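Local coordinates for L protein (CAS virus, PDB 5MV0), which probably supplies the cap-snatching endonuclease of the viral polymerase, cleaving host mRNAs to obtain capped primers for viral transcription, at residues 85-89 against 101-105. Residue numbers count along the deposited sequence, not the author numbering.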
ATOM      1  N   ILE B  85      11.454   9.058  26.631  1.00 20.57           N
ATOM      2  CA  ILE B  85      12.059   8.887  25.317  1.00 22.29           C
ATOM      3  C   ILE B  85      11.126   7.991  24.515  1.00 20.39           C
ATOM      4  O   ILE B  85      10.584   7.021  25.053  1.00 20.69           O
ATOM      5  CB  ILE B  85      13.465   8.247  25.406  1.00 17.68           C
ATOM      6  CG1 ILE B  85      14.442   9.138  26.186  1.00 22.14           C
ATOM      7  CG2 ILE B  85      14.017   7.952  24.017  1.00 19.67           C
ATOM      8  CD1 ILE B  85      15.761   8.433  26.494  1.00 23.97           C
ATOM      9  N   VAL B  86      10.947   8.298  23.241  1.00 22.33           N
ATOM     10  CA  VAL B  86      10.264   7.412  22.304  1.00 18.35           C
ATOM     11  C   VAL B  86      11.248   7.035  21.211  1.00 17.87           C
ATOM     12  O   VAL B  86      11.509   7.823  20.294  1.00 22.56           O
ATOM     13  CB  VAL B  86       8.998   8.066  21.728  1.00 20.47           C
ATOM     14  CG1 VAL B  86       8.369   7.160  20.676  1.00 22.59           C
ATOM     15  CG2 VAL B  86       8.012   8.367  22.846  1.00 19.32           C
ATOM     16  N   PRO B  87      11.829   5.843  21.265  1.00 20.29           N
ATOM     17  CA  PRO B  87      12.795   5.443  20.240  1.00 21.06           C
ATOM     18  C   PRO B  87      12.094   5.117  18.928  1.00 20.82           C
ATOM     19  O   PRO B  87      10.914   4.760  18.887  1.00 17.30           O
ATOM     20  CB  PRO B  87      13.444   4.194  20.833  1.00 19.67           C
ATOM     21  CG  PRO B  87      12.326   3.578  21.642  1.00 24.00           C
ATOM     22  CD  PRO B  87      11.560   4.757  22.229  1.00 19.17           C
ATOM     23  N   ASP B  88      12.852   5.237  17.840  1.00 20.11           N
ATOM     24  CA  ASP B  88      12.305   4.879  16.532  1.00 18.83           C
ATOM     25  C   ASP B  88      12.085   3.377  16.412  1.00 23.33           C
ATOM     26  O   ASP B  88      11.159   2.930  15.725  1.00 19.50           O
ATOM     27  CB  ASP B  88      13.243   5.358  15.432  1.00 20.05           C
ATOM     28  CG  ASP B  88      13.295   6.852  15.330  1.00 24.34           C
ATOM     29  OD1 ASP B  88      12.253   7.495  15.601  1.00 25.74           O
ATOM     30  OD2 ASP B  88      14.377   7.378  14.992  1.00 21.05           O
ATOM     31  N   GLY B  89      12.930   2.587  17.055  1.00 21.72           N
ATOM     32  CA  GLY B  89      12.778   1.148  17.019  1.00 18.69           C
ATOM     33  C   GLY B  89      13.388   0.554  18.262  1.00 23.04           C
ATOM     34  O   GLY B  89      14.148   1.217  18.982  1.00 19.00           O
ATOM     35  N   VAL B 101      17.849  -0.210  21.160  1.00 22.74           N
ATOM     36  CA  VAL B 101      17.027   0.927  20.758  1.00 20.43           C
ATOM     37  C   VAL B 101      17.702   1.628  19.588  1.00 26.42           C
ATOM     38  O   VAL B 101      18.932   1.703  19.500  1.00 24.73           O
ATOM     39  CB  VAL B 101      16.764   1.929  21.903  1.00 21.56           C
ATOM     40  CG1 VAL B 101      15.862   1.324  22.972  1.00 24.35           C
ATOM     41  CG2 VAL B 101      18.084   2.437  22.492  1.00 23.24           C
ATOM     42  N   LEU B 102      16.878   2.148  18.681  1.00 24.05           N
ATOM     43  CA  LEU B 102      17.343   2.792  17.467  1.00 20.41           C
ATOM     44  C   LEU B 102      16.850   4.231  17.427  1.00 21.31           C
ATOM     45  O   LEU B 102      15.678   4.501  17.719  1.00 21.37           O
ATOM     46  CB  LEU B 102      16.846   2.036  16.222  1.00 17.54           C
ATOM     47  CG  LEU B 102      16.930   2.837  14.918  1.00 20.09           C
ATOM     48  CD1 LEU B 102      18.378   2.973  14.471  1.00 19.32           C
ATOM     49  CD2 LEU B 102      16.064   2.196  13.839  1.00 20.33           C
ATOM     50  N   GLU B 103      17.747   5.145  17.068  1.00 18.99           N
ATOM     51  CA  GLU B 103      17.404   6.518  16.703  1.00 17.29           C
ATOM     52  C   GLU B 103      17.905   6.735  15.282  1.00 22.95           C
ATOM     53  O   GLU B 103      19.116   6.700  15.034  1.00 22.02           O
ATOM     54  CB  GLU B 103      18.025   7.533  17.663  1.00 17.39           C
ATOM     55  CG  GLU B 103      17.533   7.431  19.112  1.00 18.84           C
ATOM     56  CD  GLU B 103      16.094   7.900  19.280  1.00 25.03           C
ATOM     57  OE1 GLU B 103      15.533   8.480  18.320  1.00 27.98           O
ATOM     58  OE2 GLU B 103      15.525   7.688  20.372  1.00 20.16           O
ATOM     59  N   ALA B 104      16.982   6.954  14.349  1.00 21.50           N
ATOM     60  CA  ALA B 104      17.327   7.083  12.937  1.00 18.30           C
ATOM     61  C   ALA B 104      16.913   8.450  12.418  1.00 19.20           C
ATOM     62  O   ALA B 104      15.845   8.964  12.769  1.00 19.23           O
ATOM     63  CB  ALA B 104      16.652   5.988  12.098  1.00 20.72           C
ATOM     64  N   SER B 105      17.750   9.032  11.569  1.00 15.97           N
ATOM     65  CA  SER B 105      17.437  10.332  10.997  1.00 19.58           C
ATOM     66  C   SER B 105      18.196  10.482   9.694  1.00 18.07           C
ATOM     67  O   SER B 105      19.142   9.736   9.409  1.00 22.10           O
ATOM     68  CB  SER B 105      17.813  11.460  11.959  1.00 22.95           C
ATOM     69  OG  SER B 105      19.228  11.483  12.103  1.00 22.74           O
TER
HETATM   70  O   HOH W   1      13.110   9.214  18.771  1.00 23.88           O
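The PD-(D/E)XK nuclease core is recognisable here: the Pro87-Asp88 pair leads into strand 89-93, and a classic beta bulge sets Asp88 and Gly89 both opposite Leu102 of strand 98-106. Along strand 98-106, Val101 packs its CB 4.2 Å from Pro87 CB, and its CA lies 3.4 Å from Gly89 O in a CA-H...O contact. Leu102 pairs antiparallel with Gly89: Leu102 N donates to Gly89 O (2.9 Å), while Leu102 O accepts two weak hydrogen bonds, from Asp88 N (2.9 Å) and Gly89 N (3.4 Å). Its side chain packs on helix 34-57. Glu103 starts away from the loop, but its carboxylate curls back; water 1 links Glu103 OE1 to Val86 O, 2.6 Å from each. Glu103 OE1 also lies 3.7 Å from Asp88 OD2, and Glu50 crowds Asp88 too, an acidic cluster consistent with the metal-binding site of this nuclease family; Glu103 OE2 is engaged by a salt bridge to Lys123 and a hydrogen bond with Tyr124. At Ala104 the backbone amide meets a carboxylate: Ala104 N donates almost linearly to Asp88 OD2, at 2.7 Å and 172°.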